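Local coordinates for protein putative branched-chain amino acid ABC transporter (Chromobacterium violaceum, PDB 4PYR) that binds glutathione between its two lobes, has a periplasmic-binding-protein fold of the LppC lipoprotein family, and is perhaps, like its relatives, an enzyme regulator, at residues S71-A76 against R91-N96; E107-Q112 against R292-G297; P125-G130 against A176-L181; A229-Q234 against R274-T279. All coordinates share one frame; numbering follows the deposited sequence.

Contact 1: S71-A76 against R91-N96; sequences SIVKLA and REAAAN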
loop_
_atom_site.group_PDB
_atom_site.type_symbol
_atom_site.label_atom_id
_atom_site.label_comp_id
_atom_site.label_asym_id
_atom_site.label_seq_id
_atom_site.Cartn_x
_atom_site.Cartn_y
_atom_site.Cartn_z
ATOM N N SER A 71 4.189 -6.658 -17.349
ATOM C CA SER A 71 5.650 -6.513 -17.419
ATOM C C SER A 71 6.407 -7.400 -16.433
ATOM O O SER A 71 7.514 -7.863 -16.729
ATOM C CB SER A 71 6.060 -5.074 -17.064
ATOM O OG SER A 71 5.632 -4.189 -18.058
ATOM N N ILE A 72 5.843 -7.550 -15.238
ATOM C CA ILE A 72 6.433 -8.391 -14.210
ATOM C C ILE A 72 6.560 -9.846 -14.678
ATOM O O ILE A 72 7.629 -10.431 -14.535
ATOM C CB ILE A 72 5.674 -8.255 -12.878
ATOM C CG1 ILE A 72 5.908 -6.853 -12.312
ATOM C CG2 ILE A 72 6.093 -9.337 -11.899
ATOM C CD1 ILE A 72 5.006 -6.480 -11.158
ATOM N N VAL A 73 5.479 -10.391 -15.251
ATOM C CA VAL A 73 5.443 -11.762 -15.769
ATOM C C VAL A 73 6.463 -11.983 -16.885
ATOM O O VAL A 73 7.162 -13.000 -16.907
ATOM C CB VAL A 73 4.044 -12.123 -16.295
ATOM C CG1 VAL A 73 4.058 -13.498 -16.945
ATOM C CG2 VAL A 73 3.028 -12.095 -15.155
ATOM N N LYS A 74 6.527 -11.040 -17.822
ATOM C CA LYS A 74 7.473 -11.107 -18.945
ATOM C C LYS A 74 8.925 -11.065 -18.504
ATOM O O LYS A 74 9.791 -11.626 -19.174
ATOM C CB LYS A 74 7.232 -9.941 -19.926
ATOM C CG LYS A 74 5.927 -10.058 -20.694
ATOM C CD LYS A 74 5.737 -8.907 -21.681
ATOM C CE LYS A 74 4.627 -9.189 -22.677
ATOM N NZ LYS A 74 4.900 -10.392 -23.487
ATOM N N LEU A 75 9.182 -10.334 -17.431
ATOM C CA LEU A 75 10.540 -10.058 -16.944
ATOM C C LEU A 75 11.114 -11.149 -16.031
ATOM O O LEU A 75 12.305 -11.407 -16.076
ATOM C CB LEU A 75 10.578 -8.728 -16.195
ATOM C CG LEU A 75 11.944 -8.231 -15.655
ATOM C CD1 LEU A 75 12.909 -8.113 -16.837
ATOM C CD2 LEU A 75 11.876 -6.930 -14.880
ATOM N N ALA A 76 10.270 -11.730 -15.186
ATOM C CA ALA A 76 10.733 -12.629 -14.092
ATOM C C ALA A 76 11.858 -13.638 -14.490
ATOM O O ALA A 76 12.884 -13.743 -13.793
ATOM C CB ALA A 76 9.544 -13.353 -13.475
ATOM N N ARG A 91 0.359 -14.912 -10.024
ATOM C CA ARG A 91 0.552 -16.359 -9.979
ATOM C C ARG A 91 1.354 -16.856 -11.197
ATOM O O ARG A 91 2.151 -17.793 -11.070
ATOM C CB ARG A 91 -0.797 -17.123 -9.939
ATOM C CG ARG A 91 -1.705 -16.870 -8.732
ATOM C CD ARG A 91 -2.896 -17.839 -8.716
ATOM N NE ARG A 91 -4.072 -17.267 -8.050
ATOM C CZ ARG A 91 -5.253 -17.876 -7.924
ATOM N NH1 ARG A 91 -5.445 -19.100 -8.392
ATOM N NH2 ARG A 91 -6.251 -17.251 -7.302
ATOM N N GLU A 92 1.125 -16.258 -12.374
ATOM C CA GLU A 92 1.780 -16.713 -13.620
ATOM C C GLU A 92 3.261 -16.318 -13.704
ATOM O O GLU A 92 4.025 -16.916 -14.472
ATOM C CB GLU A 92 1.056 -16.192 -14.876
ATOM C CG GLU A 92 1.807 -16.542 -16.166
ATOM C CD GLU A 92 1.109 -16.148 -17.452
ATOM O OE1 GLU A 92 0.264 -15.225 -17.438
ATOM O OE2 GLU A 92 1.438 -16.766 -18.491
ATOM N N ALA A 93 3.669 -15.293 -12.962
ATOM C CA ALA A 93 5.079 -14.933 -12.925
ATOM C C ALA A 93 5.917 -16.144 -12.521
ATOM O O ALA A 93 5.508 -16.930 -11.660
ATOM C CB ALA A 93 5.319 -13.810 -11.968
ATOM N N ALA A 94 7.081 -16.272 -13.159
ATOM C CA ALA A 94 8.039 -17.331 -12.844
ATOM C C ALA A 94 8.661 -17.074 -11.475
ATOM O O ALA A 94 9.009 -15.963 -11.130
ATOM C CB ALA A 94 9.131 -17.404 -13.906
ATOM N N ALA A 95 8.793 -18.154 -10.703
ATOM C CA ALA A 95 9.517 -18.048 -9.443
ATOM C C ALA A 95 10.958 -17.608 -9.736
ATOM O O ALA A 95 11.612 -18.105 -10.676
ATOM C CB ALA A 95 9.510 -19.355 -8.700
ATOM N N ASN A 96 11.440 -16.707 -8.898
ATOM C CA ASN A 96 12.772 -16.105 -9.043
ATOM C C ASN A 96 13.142 -15.421 -7.740
ATOM O O ASN A 96 12.485 -14.477 -7.318
ATOM C CB ASN A 96 12.846 -15.118 -10.205
ATOM C CG ASN A 96 14.279 -14.705 -10.522
ATOM O OD1 ASN A 96 15.100 -14.519 -9.619
ATOM N ND2 ASN A 96 14.572 -14.519 -11.792
HETATM O O HOH W 1 7.149 -15.347 -15.591
#

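Contact 2: E107-Q112 against R292-G297; sequences EGEARQ and RQLPAG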
loop_
_atom_site.group_PDB
_atom_site.type_symbol
_atom_site.label_atom_id
_atom_site.label_comp_id
_atom_site.label_asym_id
_atom_site.label_seq_id
_atom_site.Cartn_x
_atom_site.Cartn_y
_atom_site.Cartn_z
ATOM N N GLU A 107 -5.593 -5.539 0.544
ATOM C CA GLU A 107 -5.902 -6.617 1.458
ATOM C C GLU A 107 -5.025 -6.530 2.694
ATOM O O GLU A 107 -5.451 -6.893 3.797
ATOM C CB GLU A 107 -5.703 -7.969 0.774
ATOM C CG GLU A 107 -6.874 -8.409 -0.104
ATOM C CD GLU A 107 -6.804 -7.912 -1.521
ATOM O OE1 GLU A 107 -5.907 -7.109 -1.865
ATOM O OE2 GLU A 107 -7.686 -8.301 -2.323
ATOM N N GLY A 108 -3.772 -6.079 2.507
ATOM C CA GLY A 108 -2.873 -5.896 3.624
ATOM C C GLY A 108 -3.407 -4.936 4.668
ATOM O O GLY A 108 -3.290 -5.165 5.849
ATOM N N GLU A 109 -4.071 -3.892 4.228
ATOM C CA GLU A 109 -4.600 -2.948 5.182
ATOM C C GLU A 109 -5.833 -3.531 5.893
ATOM O O GLU A 109 -6.006 -3.371 7.108
ATOM C CB GLU A 109 -4.937 -1.640 4.472
ATOM C CG GLU A 109 -3.721 -0.958 3.874
ATOM C CD GLU A 109 -3.983 0.451 3.397
ATOM O OE1 GLU A 109 -5.087 0.943 3.693
ATOM O OE2 GLU A 109 -3.058 1.045 2.799
ATOM N N ALA A 110 -6.647 -4.296 5.155
ATOM C CA ALA A 110 -7.823 -4.917 5.771
ATOM C C ALA A 110 -7.406 -5.886 6.847
ATOM O O ALA A 110 -8.021 -5.926 7.904
ATOM C CB ALA A 110 -8.665 -5.620 4.725
ATOM N N ARG A 111 -6.357 -6.685 6.562
ATOM C CA ARG A 111 -5.912 -7.653 7.541
ATOM C C ARG A 111 -5.428 -6.943 8.807
ATOM O O ARG A 111 -5.754 -7.324 9.935
ATOM C CB ARG A 111 -4.791 -8.482 6.938
ATOM C CG ARG A 111 -5.272 -9.509 5.949
ATOM C CD ARG A 111 -4.135 -10.498 5.695
ATOM N NE ARG A 111 -3.270 -9.974 4.650
ATOM C CZ ARG A 111 -3.564 -10.036 3.350
ATOM N NH1 ARG A 111 -4.684 -10.631 2.921
ATOM N NH2 ARG A 111 -2.727 -9.519 2.471
ATOM N N GLN A 112 -4.606 -5.920 8.635
ATOM C CA GLN A 112 -4.186 -5.154 9.756
ATOM C C GLN A 112 -5.288 -4.520 10.553
ATOM O O GLN A 112 -5.234 -4.539 11.778
ATOM C CB GLN A 112 -3.240 -4.106 9.299
ATOM C CG GLN A 112 -1.894 -4.733 8.975
ATOM C CD GLN A 112 -0.974 -3.640 8.567
ATOM O OE1 GLN A 112 -0.673 -2.743 9.384
ATOM N NE2 GLN A 112 -0.591 -3.628 7.277
ATOM N N ARG A 292 3.576 -4.329 4.730
ATOM C CA ARG A 292 3.601 -2.997 5.294
ATOM C C ARG A 292 2.735 -2.937 6.529
ATOM O O ARG A 292 1.507 -3.068 6.444
ATOM C CB ARG A 292 2.999 -1.953 4.349
ATOM C CG ARG A 292 3.735 -1.584 3.091
ATOM C CD ARG A 292 3.121 -0.327 2.508
ATOM N NE ARG A 292 1.722 -0.517 2.205
ATOM C CZ ARG A 292 0.728 0.364 2.425
ATOM N NH1 ARG A 292 0.933 1.526 3.021
ATOM N NH2 ARG A 292 -0.486 0.029 2.066
ATOM N N GLN A 293 3.367 -2.676 7.661
ATOM C CA GLN A 293 2.691 -2.589 8.950
ATOM C C GLN A 293 2.458 -1.113 9.210
ATOM O O GLN A 293 3.393 -0.315 9.165
ATOM C CB GLN A 293 3.569 -3.192 10.013
ATOM C CG GLN A 293 2.868 -3.921 11.120
ATOM C CD GLN A 293 3.857 -4.574 12.050
ATOM O OE1 GLN A 293 3.866 -5.819 12.238
ATOM N NE2 GLN A 293 4.775 -3.765 12.567
ATOM N N LEU A 294 1.206 -0.742 9.471
ATOM C CA LEU A 294 0.820 0.663 9.469
ATOM C C LEU A 294 0.406 1.137 10.863
ATOM O O LEU A 294 -0.260 0.403 11.599
ATOM C CB LEU A 294 -0.379 0.911 8.558
ATOM C CG LEU A 294 -0.197 0.567 7.083
ATOM C CD1 LEU A 294 -1.501 0.887 6.368
ATOM C CD2 LEU A 294 0.951 1.319 6.458
ATOM N N PRO A 295 0.714 2.402 11.174
ATOM C CA PRO A 295 0.236 3.057 12.377
ATOM C C PRO A 295 -1.271 3.450 12.243
ATOM O O PRO A 295 -1.835 3.539 11.129
ATOM C CB PRO A 295 1.108 4.306 12.447
ATOM C CG PRO A 295 1.369 4.631 11.015
ATOM C CD PRO A 295 1.483 3.311 10.319
ATOM N N ALA A 296 -1.894 3.649 13.392
ATOM C CA ALA A 296 -3.269 4.099 13.454
ATOM C C ALA A 296 -3.313 5.582 13.657
ATOM O O ALA A 296 -2.426 6.184 14.209
ATOM C CB ALA A 296 -4.008 3.413 14.576
ATOM N N GLY A 297 -4.413 6.148 13.200
ATOM C CA GLY A 297 -4.702 7.555 13.278
ATOM C C GLY A 297 -6.166 7.753 13.525
ATOM O O GLY A 297 -6.939 6.796 13.538
HETATM O O HOH W 2 -1.549 3.327 3.196
#

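Contact 3: P125-G130 against A176-L181; sequences PLLVVG and AVALAL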
loop_
_atom_site.group_PDB
_atom_site.type_symbol
_atom_site.label_atom_id
_atom_site.label_comp_id
_atom_site.label_asym_id
_atom_site.label_seq_id
_atom_site.Cartn_x
_atom_site.Cartn_y
_atom_site.Cartn_z
ATOM N N PRO A 125 -17.549 -6.653 16.604
ATOM C CA PRO A 125 -17.684 -5.598 15.620
ATOM C C PRO A 125 -18.636 -5.996 14.502
ATOM O O PRO A 125 -18.866 -7.177 14.238
ATOM C CB PRO A 125 -16.284 -5.472 15.048
ATOM C CG PRO A 125 -15.732 -6.864 15.189
ATOM C CD PRO A 125 -16.248 -7.331 16.496
ATOM N N LEU A 126 -19.197 -4.982 13.857
ATOM C CA LEU A 126 -19.939 -5.162 12.636
ATOM C C LEU A 126 -19.128 -4.681 11.467
ATOM O O LEU A 126 -18.701 -3.526 11.432
ATOM C CB LEU A 126 -21.231 -4.355 12.696
ATOM C CG LEU A 126 -22.090 -4.395 11.422
ATOM C CD1 LEU A 126 -22.644 -5.794 11.173
ATOM C CD2 LEU A 126 -23.206 -3.358 11.422
ATOM N N LEU A 127 -18.860 -5.563 10.511
ATOM C CA LEU A 127 -18.176 -5.220 9.268
ATOM C C LEU A 127 -19.199 -4.800 8.234
ATOM O O LEU A 127 -20.131 -5.583 7.916
ATOM C CB LEU A 127 -17.351 -6.426 8.750
ATOM C CG LEU A 127 -16.714 -6.328 7.372
ATOM C CD1 LEU A 127 -15.626 -5.272 7.328
ATOM C CD2 LEU A 127 -16.116 -7.679 7.006
ATOM N N VAL A 128 -19.091 -3.560 7.753
ATOM C CA VAL A 128 -20.033 -3.072 6.766
ATOM C C VAL A 128 -19.319 -2.970 5.460
ATOM O O VAL A 128 -18.246 -2.374 5.407
ATOM C CB VAL A 128 -20.556 -1.685 7.213
ATOM C CG1 VAL A 128 -21.428 -1.082 6.117
ATOM C CG2 VAL A 128 -21.266 -1.834 8.542
ATOM N N VAL A 129 -19.880 -3.582 4.421
ATOM C CA VAL A 129 -19.197 -3.704 3.132
ATOM C C VAL A 129 -20.004 -3.141 1.953
ATOM O O VAL A 129 -21.162 -3.528 1.735
ATOM C CB VAL A 129 -18.890 -5.187 2.845
ATOM C CG1 VAL A 129 -18.038 -5.278 1.602
ATOM C CG2 VAL A 129 -18.230 -5.847 4.043
ATOM N N GLY A 130 -19.367 -2.229 1.206
ATOM C CA GLY A 130 -19.949 -1.609 0.014
ATOM C C GLY A 130 -19.999 -2.604 -1.152
ATOM O O GLY A 130 -19.558 -3.774 -1.042
ATOM N N ALA A 176 -18.168 -2.072 17.908
ATOM C CA ALA A 176 -17.449 -1.235 16.957
ATOM C C ALA A 176 -17.959 -1.521 15.561
ATOM O O ALA A 176 -18.566 -2.573 15.314
ATOM C CB ALA A 176 -15.952 -1.515 17.028
ATOM N N VAL A 177 -17.665 -0.611 14.643
ATOM C CA VAL A 177 -17.987 -0.792 13.238
ATOM C C VAL A 177 -16.717 -0.730 12.403
ATOM O O VAL A 177 -15.931 0.189 12.560
ATOM C CB VAL A 177 -19.004 0.247 12.758
ATOM C CG1 VAL A 177 -19.289 0.095 11.273
ATOM C CG2 VAL A 177 -20.238 0.085 13.582
ATOM N N ALA A 178 -16.537 -1.691 11.512
ATOM C CA ALA A 178 -15.446 -1.687 10.555
ATOM C C ALA A 178 -15.998 -1.380 9.193
ATOM O O ALA A 178 -16.936 -2.036 8.782
ATOM C CB ALA A 178 -14.785 -3.060 10.535
ATOM N N LEU A 179 -15.478 -0.360 8.521
ATOM C CA LEU A 179 -15.942 0.034 7.229
ATOM C C LEU A 179 -15.055 -0.470 6.114
ATOM O O LEU A 179 -13.860 -0.183 6.089
ATOM C CB LEU A 179 -16.012 1.566 7.116
ATOM C CG LEU A 179 -16.892 2.255 8.165
ATOM C CD1 LEU A 179 -16.999 3.769 7.944
ATOM C CD2 LEU A 179 -18.307 1.671 8.146
ATOM N N ALA A 180 -15.647 -1.188 5.169
ATOM C CA ALA A 180 -15.046 -1.412 3.870
ATOM C C ALA A 180 -16.029 -0.844 2.883
ATOM O O ALA A 180 -16.872 -1.556 2.352
ATOM C CB ALA A 180 -14.883 -2.903 3.631
ATOM N N LEU A 181 -15.971 0.483 2.711
ATOM C CA LEU A 181 -17.036 1.240 2.100
ATOM C C LEU A 181 -16.405 2.463 1.472
ATOM O O LEU A 181 -15.444 3.046 2.023
ATOM C CB LEU A 181 -18.010 1.619 3.239
ATOM C CG LEU A 181 -19.366 2.213 2.894
ATOM C CD1 LEU A 181 -20.096 1.332 1.903
ATOM C CD2 LEU A 181 -20.145 2.479 4.171
#

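Contact 4: A229-Q234 against R274-T279; sequences AHPAVQ and RLDGVT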
loop_
_atom_site.group_PDB
_atom_site.type_symbol
_atom_site.label_atom_id
_atom_site.label_comp_id
_atom_site.label_asym_id
_atom_site.label_seq_id
_atom_site.Cartn_x
_atom_site.Cartn_y
_atom_site.Cartn_z
ATOM N N ALA A 229 6.656 13.229 12.958
ATOM C CA ALA A 229 7.930 13.151 13.682
ATOM C C ALA A 229 8.659 11.790 13.603
ATOM O O ALA A 229 9.653 11.568 14.307
ATOM C CB ALA A 229 7.727 13.559 15.126
ATOM N N HIS A 230 8.157 10.878 12.768
ATOM C CA HIS A 230 8.884 9.666 12.443
ATOM C C HIS A 230 10.212 10.083 11.817
ATOM O O HIS A 230 10.231 10.927 10.942
ATOM C CB HIS A 230 7.997 8.884 11.461
ATOM C CG HIS A 230 8.517 7.549 11.037
ATOM N ND1 HIS A 230 9.614 7.402 10.231
ATOM C CD2 HIS A 230 7.994 6.311 11.185
ATOM C CE1 HIS A 230 9.801 6.119 9.964
ATOM N NE2 HIS A 230 8.812 5.440 10.505
ATOM N N PRO A 231 11.332 9.466 12.234
ATOM C CA PRO A 231 12.658 9.900 11.775
ATOM C C PRO A 231 12.834 9.859 10.251
ATOM O O PRO A 231 13.467 10.709 9.659
ATOM C CB PRO A 231 13.612 8.921 12.500
ATOM C CG PRO A 231 12.758 7.759 12.879
ATOM C CD PRO A 231 11.406 8.335 13.169
ATOM N N ALA A 232 12.270 8.848 9.591
ATOM C CA ALA A 232 12.369 8.799 8.139
ATOM C C ALA A 232 11.421 9.769 7.454
ATOM O O ALA A 232 11.774 10.398 6.470
ATOM C CB ALA A 232 12.126 7.368 7.644
ATOM N N VAL A 233 10.207 9.883 7.981
ATOM C CA VAL A 233 9.246 10.775 7.389
ATOM C C VAL A 233 9.857 12.193 7.345
ATOM O O VAL A 233 9.827 12.830 6.313
ATOM C CB VAL A 233 7.924 10.783 8.145
ATOM C CG1 VAL A 233 7.034 11.908 7.620
ATOM C CG2 VAL A 233 7.227 9.456 8.018
ATOM N N GLN A 234 10.488 12.614 8.430
ATOM C CA GLN A 234 11.024 13.993 8.534
ATOM C C GLN A 234 12.134 14.330 7.582
ATOM O O GLN A 234 12.288 15.469 7.173
ATOM C CB GLN A 234 11.614 14.216 9.934
ATOM C CG GLN A 234 10.635 14.177 11.027
ATOM C CD GLN A 234 11.261 14.576 12.327
ATOM O OE1 GLN A 234 12.443 14.355 12.586
ATOM N NE2 GLN A 234 10.476 15.192 13.133
ATOM N N ARG A 274 14.713 -5.280 6.404
ATOM C CA ARG A 274 13.591 -4.659 7.072
ATOM C C ARG A 274 13.789 -3.152 6.939
ATOM O O ARG A 274 14.906 -2.698 6.769
ATOM C CB ARG A 274 13.565 -5.034 8.543
ATOM C CG ARG A 274 13.527 -6.543 8.803
ATOM C CD ARG A 274 12.619 -6.908 9.961
ATOM N NE ARG A 274 12.419 -8.360 10.072
ATOM C CZ ARG A 274 11.625 -8.953 10.961
ATOM N NH1 ARG A 274 10.942 -8.239 11.844
ATOM N NH2 ARG A 274 11.510 -10.286 10.956
ATOM N N LEU A 275 12.709 -2.381 6.997
ATOM C CA LEU A 275 12.802 -0.926 6.851
ATOM C C LEU A 275 11.730 -0.213 7.668
ATOM O O LEU A 275 10.595 -0.631 7.653
ATOM C CB LEU A 275 12.587 -0.528 5.384
ATOM C CG LEU A 275 12.931 0.920 4.974
ATOM C CD1 LEU A 275 14.426 1.101 5.003
ATOM C CD2 LEU A 275 12.356 1.356 3.631
ATOM N N ASP A 276 12.120 0.868 8.344
ATOM C CA ASP A 276 11.167 1.840 8.911
ATOM C C ASP A 276 10.668 2.748 7.781
ATOM O O ASP A 276 11.109 3.900 7.610
ATOM C CB ASP A 276 11.768 2.618 10.107
ATOM C CG ASP A 276 12.978 3.490 9.751
ATOM O OD1 ASP A 276 13.747 3.130 8.849
ATOM O OD2 ASP A 276 13.162 4.558 10.391
ATOM N N GLY A 277 9.793 2.185 6.962
ATOM C CA GLY A 277 9.401 2.791 5.731
ATOM C C GLY A 277 8.514 4.004 6.005
ATOM O O GLY A 277 7.764 4.029 6.988
ATOM N N VAL A 278 8.617 4.985 5.136
ATOM C CA VAL A 278 7.616 6.065 5.168
ATOM C C VAL A 278 6.230 5.534 4.796
ATOM O O VAL A 278 5.230 6.157 5.150
ATOM C CB VAL A 278 7.975 7.296 4.325
ATOM C CG1 VAL A 278 9.268 7.898 4.771
ATOM C CG2 VAL A 278 7.972 6.997 2.818
ATOM N N THR A 279 6.166 4.350 4.146
ATOM C CA THR A 279 4.896 3.754 3.758
ATOM C C THR A 279 4.434 2.745 4.795
ATOM O O THR A 279 3.317 2.209 4.678
ATOM C CB THR A 279 4.970 3.023 2.395
ATOM O OG1 THR A 279 5.814 1.850 2.528
ATOM C CG2 THR A 279 5.422 3.923 1.311
HETATM O O HOH W 3 7.856 2.919 9.453
#

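Contact 1: S71-A76 against R91-N96
Val73 meets the 91-96 loop with both methyls, one on each of two successive residues. CG1, anti to the backbone N (chi1 175°), lies against the aliphatic part of Glu92, 3.9 Å from Glu92 CG, and the two side chains cross at about a right angle. CG2 rests on the backbone of the next residue, 3.9 Å from Ala93 N. About one helical turn on, Ala76 points its CB at the loop and meets Ala94 methyl to methyl, CB to CB 4.1 Å; the same Ala76 CB also sits 3.5 Å from Ala94 O. Asn96 closes the far end with its amide: ND2 donates to Ala76 O over 2.7 Å, arriving nearly along the C=O axis, although the acceptor lies 23° out of the amide plane. The ND2 group also bonds to Val79 O and OD1 takes Lys98 N, which together fix the rotation of the amide. Midway, a water donates to Val73 O and accepts from Ala94 N, the water oxygen 2.6 Å from that nitrogen, joining the two backbones. The last turn or so of helix 69-75 is thus covered by an irregular loop that leads from strand 83-85 to strand 99-101, at the periphery of the parallel-sheet lobe of a periplasmic-binding-protein fold.

Contact 2: E107-Q112 against R292-G297
Gln112 and Glu109, about one turn apart on helix 106-119, both reach strand 290-298. The amide of Gln112 meets the backbone on both sides of Gln293, where strand 290-298 is broken. Its OE1 accepts Leu294 N at 2.7 Å, on a lone pair in the carbonyl plane, while NE2 faces Arg292 O; that second bond, at 2.3 Å, is too short to be taken literally. Extension of Gln112 beyond CG (chi2 -178°) carries CD out to the strand. The ionic part is a salt bridge: Arg292 NH2 gives a hydrogen to Glu109 OE2 over 2.9 Å, in the guanidinium plane and onto the anti lone pair of the carboxylate, the two planes standing 55° apart. A water donates to the same Glu109 OE2 and accepts from Arg292 NH1, so it bridges the pair a second time. Glu109 OE1 is held by Ser203 OG. Apolar contact is slight, with Leu294 CD1 packed on Glu109 CG at 3.8 Å. The guanidinium of Arg292, the water and Ser203 round the Glu109 carboxylate would probably stabilise its ionised form, and the contact ties the helix to the strand through directional bonds more than through apolar surface.

Contact 3: P125-G130 against A176-L181
Val128 is at the apolar centre, with Val177 and Leu179 of the adjoining strand, and Leu181 just beyond it, around it. Its CG2 touches Val177 CG1 at 3.9 Å, the two valines crossing obliquely, while its CB meets Leu179 CD2 and its CG1 approaches Leu181 CD2. On the other face strand 176-180 offers only alanines: Leu127 has CG anti to the backbone N (chi1 172°), and chi2 of 66° then turns CD1 to 4.0 Å from Ala178 CB, while Val129 CG1 is next to Ala180 CB. At the C-terminal end Leu181 CD1 presses on Gly130 CA at 3.5 Å, a tight fit against a residue without a side chain. Between these two faces runs the polar seam of a regular parallel pairing. Leu126 and Val128 each use both N and O, taking Ala176 O, Ala178 N, Ala178 O and Ala180 N in turn, and Gly130 N to Ala180 O at 2.8 Å completes it. The Val128 N to Ala178 O bond is nearly straight, 173° at the hydrogen. Strand 155-158 pairs with the outer edge of 125-129. Helix 133-150 covers the Leu127 and Ala178 face through Phe142, and helix 183-192 covers the Val128 and Leu179 face through Leu189, as in a Rossmann-like α/β/α sandwich.

Contact 4: A229-Q234 against R274-T279
The imidazole of His230 and the carboxylate of Asp276 are turned only 23° from each other. Asp276 O lies at the rim of the ring, near its plane, 3.5 Å from His230 CE1, and the same carbon is 3.7 Å from Asp276 OD2. Another part of the rim receives Ala232 CA. ND1 instead serves its own segment and accepts Ala232 N at 3.1 Å, with Val233 N adding a weak bond; His230 thereby N-caps the short helix 231-235. His230 CB points at the strand, and CG, anti to the backbone N (chi1 -177°), continues outward. At the other ring nitrogen, a water lies 2.9 Å from His230 NE2 and donates in turn to Gly277 O, linking ring and backbone. Asp276 is the centre of an inverse gamma turn near the end of strand 274-277, an edge of the mixed sheet, and the capped helix packs against that bend. Asp276 OD1 forms a salt bridge with Arg259 of helix 245-265, which probably keeps the carboxylate charged. The apolar side of the contact is carried by Val278: CG1 is 4.1 Å from Ala232 CB and equally close to Val233 CG2. Ala232 CB also rests on Asp276 O at 3.6 Å. Trp224 of helix 223-226 touches both Val233 and Val278.

In the fold
Contacts 2, 3 and 4 all reach the mixed sheet, whereas contact 1 stands apart in the parallel-sheet lobe, its centre about 26 Å from that of contact 2 and 35 Å from that of contact 3. Contacts 2 and 4 touch: Arg292 NH1 probably bonds to the carbonyl of Thr279, the last residue of contact 4, with Thr279 O 3.0 Å away. Both contacts 3 and 4 are nested in the chain loop that contact 2 closes. Bound glutathione lies nearest contact 2, touching Glu107, which forms a salt bridge with the ligand-binding Arg137; the Arg292 side chain is about 8 Å from the ligand, that of Val73 about 11 Å and that of Val278 about 13 Å.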